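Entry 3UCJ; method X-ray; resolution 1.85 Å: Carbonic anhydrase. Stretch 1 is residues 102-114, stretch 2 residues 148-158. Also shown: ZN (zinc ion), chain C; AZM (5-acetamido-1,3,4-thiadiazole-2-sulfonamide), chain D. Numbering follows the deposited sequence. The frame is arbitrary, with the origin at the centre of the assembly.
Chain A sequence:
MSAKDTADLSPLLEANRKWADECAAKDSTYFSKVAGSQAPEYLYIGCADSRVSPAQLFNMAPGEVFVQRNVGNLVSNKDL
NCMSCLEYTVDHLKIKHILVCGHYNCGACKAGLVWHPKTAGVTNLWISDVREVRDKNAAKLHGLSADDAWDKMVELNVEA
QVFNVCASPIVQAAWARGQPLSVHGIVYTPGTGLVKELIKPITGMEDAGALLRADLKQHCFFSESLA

Stretch 1 102-114: GHYNCGACKAGLV
Stretch 2 (148-158) DAWDKMVELNV

Stretch 1 leaves a strand at Gly102 and His103, turns through Tyr104 to Cys106, and runs as a helix from Gly107 to Val114. Asn105 takes a left-handed conformation in the turn, at phi/psi 69/28, between the extended His103 (-148/146) and Tyr104 (-67/156) and Cys106 (-85/106). Stretch 2 is helical throughout, part of a longer helix. The two helix axes approach to 9.0 Å, with 107° between their N-to-C directions. CA atoms pair Gly102 with Val158 at 5.6 Å, Tyr104 with Asp151 at 6.0 Å, Cys109 with Val154 at 5.9 Å and Lys110 with Trp150 at 5.8 Å; 789 Å² is buried in all.

At the crossing, Cys109 (m) points toward stretch 2 as a knob among Trp150, Met153, Val154 and Asn157, its CB 3.8 Å from Val154 CG2 and 4.0 Å from Met153 CG. Val154 (t) serves both the helix and the turn: CG2 also lies 4.0 Å from Cys106 CB, while CG1 reaches 3.4 Å from His103 O and 4.2 Å from Tyr104 CD2. At the strand end, Val158 CG2 comes 3.4 Å from Gly102 N, and an ideal CB on Gly102 would lie 2.6 Å from that methyl, so glycine fits here. Farther along the helix, Leu113 (m, t) completes the apolar layer, with CD1 4.1 Å from Ala149 CB and CG 4.1 Å from Met153 CG; Met153 (t, p) starts toward stretch 1, but its end leads away.

Trp150 (chi1 -166°, t; chi2 -6°) has the largest covered area, 134 Å². Its CA-to-CB bond points sideways, yet its indole reaches stretch 1 and donates from NE1 to Cys106 O at 2.9 Å. That carbonyl also accepts from Lys110 N at 3.1 Å, in the first turn of the helix, so the indole joins an acceptor already in use. The all-t Lys110 lays its aliphatic chain over one indole face, CD 3.7 Å from the centroid of the Trp150 six-membered ring and 8° off the normal. Lysine suits this exposed site: its methylenes cover the ring and its amine extends beyond.

Polar contacts fasten the turn. Tyr104 (m, chi2 114°) carries its OH to Glu155 (m, t) and donates to OE1 at 2.8 Å. Asp151 (m) works through a water that accepts from Asn105 N at 2.9 Å and donates to Asp151 OD2 at 2.8 Å, bridging a turn amide to the helix.

The strand end and the turn each give the zinc one ligand, and one further ligand comes from elsewhere in the structure. His103 (p, chi2 100°) points away from stretch 2, donates from ND1 to Tyr104 O at 2.9 Å, and binds zinc through NE2 at 2.1 Å. Cys106 (t) binds it through SG at 2.4 Å; as N-cap, that SG also accepts a weak bond from Cys109 N at 3.6 Å. AZM N1 binds ZN at 1.9 Å. Thus Cys106 offers its sulfur to the metal and its carbonyl to Trp150.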

# COMPACT_ATOMS: atom_id res chain seq x y z
N GLY A 102 -21.13 -8.25 -0.55
CA GLY A 102 -21.29 -7.27 0.55
C GLY A 102 -22.31 -7.78 1.57
O GLY A 102 -22.86 -8.89 1.40
N HIS A 103 -22.61 -6.98 2.58
CA HIS A 103 -23.66 -7.42 3.53
C HIS A 103 -24.43 -6.20 4.10
O HIS A 103 -23.87 -5.12 4.38
CB HIS A 103 -23.07 -8.23 4.68
CG HIS A 103 -22.21 -7.43 5.61
ND1 HIS A 103 -22.64 -6.95 6.83
CD2 HIS A 103 -20.92 -7.02 5.48
CE1 HIS A 103 -21.64 -6.31 7.42
NE2 HIS A 103 -20.59 -6.34 6.63
N TYR A 104 -25.76 -6.38 4.36
CA TYR A 104 -26.52 -5.29 5.03
C TYR A 104 -26.03 -5.11 6.42
O TYR A 104 -25.42 -6.02 7.01
CB TYR A 104 -28.05 -5.64 5.00
CG TYR A 104 -28.52 -5.64 3.56
CD1 TYR A 104 -28.94 -6.81 2.94
CD2 TYR A 104 -28.47 -4.45 2.79
CE1 TYR A 104 -29.41 -6.80 1.65
CE2 TYR A 104 -28.92 -4.44 1.48
CZ TYR A 104 -29.36 -5.64 0.91
OH TYR A 104 -29.79 -5.65 -0.35
N ASN A 105 -26.22 -3.91 6.98
CA ASN A 105 -25.75 -3.60 8.32
C ASN A 105 -24.18 -3.54 8.40
O ASN A 105 -23.58 -3.76 9.44
CB ASN A 105 -26.35 -4.53 9.44
CG ASN A 105 -26.30 -3.88 10.82
OD1 ASN A 105 -25.59 -4.34 11.74
ND2 ASN A 105 -27.15 -2.83 11.02
N CYS A 106 -23.56 -3.18 7.27
CA CYS A 106 -22.09 -3.12 7.15
C CYS A 106 -21.70 -1.75 7.65
O CYS A 106 -21.96 -0.76 6.98
CB CYS A 106 -21.71 -3.27 5.67
SG CYS A 106 -19.83 -3.10 5.52
N GLY A 107 -21.13 -1.73 8.83
CA GLY A 107 -20.62 -0.55 9.42
C GLY A 107 -19.58 0.18 8.60
O GLY A 107 -19.44 1.41 8.75
N ALA A 108 -18.86 -0.52 7.71
CA ALA A 108 -17.89 0.20 6.90
C ALA A 108 -18.63 1.05 5.91
O ALA A 108 -18.20 2.16 5.60
CB ALA A 108 -16.92 -0.84 6.11
N CYS A 109 -19.74 0.52 5.35
CA CYS A 109 -20.52 1.30 4.42
C CYS A 109 -21.20 2.48 5.11
O CYS A 109 -21.34 3.54 4.50
CB CYS A 109 -21.62 0.46 3.74
SG CYS A 109 -20.79 -0.65 2.48
N LYS A 110 -21.62 2.29 6.34
CA LYS A 110 -22.26 3.38 7.07
C LYS A 110 -21.25 4.45 7.36
O LYS A 110 -21.54 5.61 7.13
CB LYS A 110 -22.89 2.87 8.38
CG LYS A 110 -23.48 4.04 9.24
CD LYS A 110 -24.45 3.48 10.28
CE LYS A 110 -24.64 4.43 11.51
NZ LYS A 110 -25.74 3.93 12.38
N ALA A 111 -20.05 4.09 7.85
CA ALA A 111 -18.98 5.06 8.11
C ALA A 111 -18.62 5.80 6.80
O ALA A 111 -18.42 7.01 6.81
CB ALA A 111 -17.75 4.36 8.73
N GLY A 112 -18.62 5.09 5.66
CA GLY A 112 -18.34 5.73 4.37
C GLY A 112 -19.40 6.79 4.09
O GLY A 112 -19.08 7.83 3.51
N LEU A 113 -20.66 6.59 4.53
CA LEU A 113 -21.70 7.60 4.28
C LEU A 113 -21.51 8.75 5.18
O LEU A 113 -21.59 9.91 4.76
CB LEU A 113 -23.09 7.08 4.64
CG LEU A 113 -23.79 6.33 3.51
CD1 LEU A 113 -25.13 5.83 4.00
CD2 LEU A 113 -24.01 7.33 2.40
N VAL A 114 -21.28 8.44 6.45
CA VAL A 114 -21.37 9.49 7.50
C VAL A 114 -20.15 10.13 8.00
O VAL A 114 -20.22 11.30 8.41
CB VAL A 114 -22.34 9.04 8.70
CG1 VAL A 114 -23.54 8.33 8.09
CG2 VAL A 114 -21.67 8.14 9.63
N ASP A 148 -32.38 3.43 4.68
CA ASP A 148 -32.43 3.08 3.28
C ASP A 148 -31.17 3.49 2.54
O ASP A 148 -30.76 2.85 1.61
CB ASP A 148 -33.62 3.73 2.64
CG ASP A 148 -34.92 3.18 3.14
OD1 ASP A 148 -34.92 2.10 3.72
OD2 ASP A 148 -35.93 3.84 2.95
N ALA A 149 -30.58 4.60 2.95
CA ALA A 149 -29.34 5.06 2.40
C ALA A 149 -28.22 4.07 2.70
O ALA A 149 -27.39 3.84 1.88
CB ALA A 149 -29.02 6.40 2.98
N TRP A 150 -28.26 3.50 3.88
CA TRP A 150 -27.32 2.51 4.29
C TRP A 150 -27.41 1.29 3.40
O TRP A 150 -26.44 0.82 2.90
CB TRP A 150 -27.57 2.12 5.74
CG TRP A 150 -26.50 1.34 6.41
CD1 TRP A 150 -25.38 0.83 5.85
CD2 TRP A 150 -26.48 0.95 7.77
NE1 TRP A 150 -24.65 0.18 6.78
CE2 TRP A 150 -25.30 0.24 7.98
CE3 TRP A 150 -27.33 1.15 8.85
CZ2 TRP A 150 -24.96 -0.27 9.19
CZ3 TRP A 150 -26.98 0.65 10.05
CH2 TRP A 150 -25.82 -0.05 10.22
N ASP A 151 -28.60 0.79 3.20
CA ASP A 151 -28.81 -0.37 2.39
C ASP A 151 -28.36 -0.12 0.97
O ASP A 151 -27.74 -0.94 0.35
CB ASP A 151 -30.27 -0.77 2.41
CG ASP A 151 -30.72 -1.28 3.74
OD1 ASP A 151 -31.92 -1.37 3.94
OD2 ASP A 151 -29.92 -1.59 4.59
N LYS A 152 -28.69 1.03 0.46
CA LYS A 152 -28.32 1.39 -0.87
C LYS A 152 -26.80 1.50 -1.01
O LYS A 152 -26.25 1.09 -1.98
CB LYS A 152 -28.99 2.69 -1.23
CG LYS A 152 -28.92 3.08 -2.64
CD LYS A 152 -29.41 2.01 -3.50
CE LYS A 152 -30.05 2.58 -4.69
NZ LYS A 152 -30.07 1.68 -5.83
N MET A 153 -26.15 2.06 -0.02
CA MET A 153 -24.71 2.17 -0.05
C MET A 153 -24.07 0.78 -0.15
O MET A 153 -23.17 0.57 -0.91
CB MET A 153 -24.21 2.92 1.15
CG MET A 153 -22.73 3.22 1.12
SD MET A 153 -22.27 4.48 -0.02
CE MET A 153 -21.53 3.57 -1.35
N VAL A 154 -24.55 -0.14 0.65
CA VAL A 154 -24.09 -1.52 0.59
C VAL A 154 -24.19 -2.08 -0.83
O VAL A 154 -23.27 -2.60 -1.36
CB VAL A 154 -24.84 -2.40 1.60
CG1 VAL A 154 -24.59 -3.83 1.34
CG2 VAL A 154 -24.42 -2.06 2.98
N GLU A 155 -25.34 -1.90 -1.44
CA GLU A 155 -25.58 -2.37 -2.78
C GLU A 155 -24.71 -1.72 -3.83
O GLU A 155 -24.21 -2.37 -4.71
CB GLU A 155 -27.05 -2.22 -3.13
CG GLU A 155 -27.95 -3.07 -2.31
CD GLU A 155 -29.41 -2.64 -2.32
OE1 GLU A 155 -30.17 -3.15 -1.51
OE2 GLU A 155 -29.76 -1.78 -3.12
N LEU A 156 -24.57 -0.42 -3.76
CA LEU A 156 -23.76 0.31 -4.72
C LEU A 156 -22.30 -0.13 -4.58
O LEU A 156 -21.59 -0.20 -5.59
CB LEU A 156 -23.83 1.83 -4.47
CG LEU A 156 -25.19 2.41 -5.00
CD1 LEU A 156 -25.37 3.83 -4.41
CD2 LEU A 156 -25.30 2.31 -6.51
N ASN A 157 -21.92 -0.37 -3.33
CA ASN A 157 -20.54 -0.79 -3.06
C ASN A 157 -20.31 -2.18 -3.72
O ASN A 157 -19.30 -2.39 -4.47
CB ASN A 157 -20.25 -0.81 -1.59
CG ASN A 157 -18.74 -1.09 -1.31
OD1 ASN A 157 -17.87 -0.43 -1.91
ND2 ASN A 157 -18.48 -2.09 -0.50
N VAL A 158 -21.23 -3.11 -3.50
CA VAL A 158 -21.11 -4.41 -4.24
C VAL A 158 -20.92 -4.17 -5.74
O VAL A 158 -20.01 -4.76 -6.40
CB VAL A 158 -22.33 -5.37 -3.98
CG1 VAL A 158 -22.20 -6.65 -4.87
CG2 VAL A 158 -22.36 -5.75 -2.50
ZN ZN C . -19.02 -4.98 6.81
C1 AZM D . -17.61 -2.47 10.22
C2 AZM D . -17.10 -0.20 10.87
C3 AZM D . -15.70 1.70 10.49
C4 AZM D . -15.13 2.98 11.06
N1 AZM D . -18.89 -4.36 8.65
N2 AZM D . -18.26 -0.68 11.42
N3 AZM D . -18.59 -2.09 11.04
N4 AZM D . -16.79 1.17 11.07
O1 AZM D . -17.31 -5.05 10.47
O2 AZM D . -16.58 -3.88 8.49
O3 AZM D . -15.19 1.10 9.50
S1 AZM D . -17.62 -4.08 9.55
S2 AZM D . -16.27 -1.34 9.91
O HOH W 1 -27.29 -1.75 5.40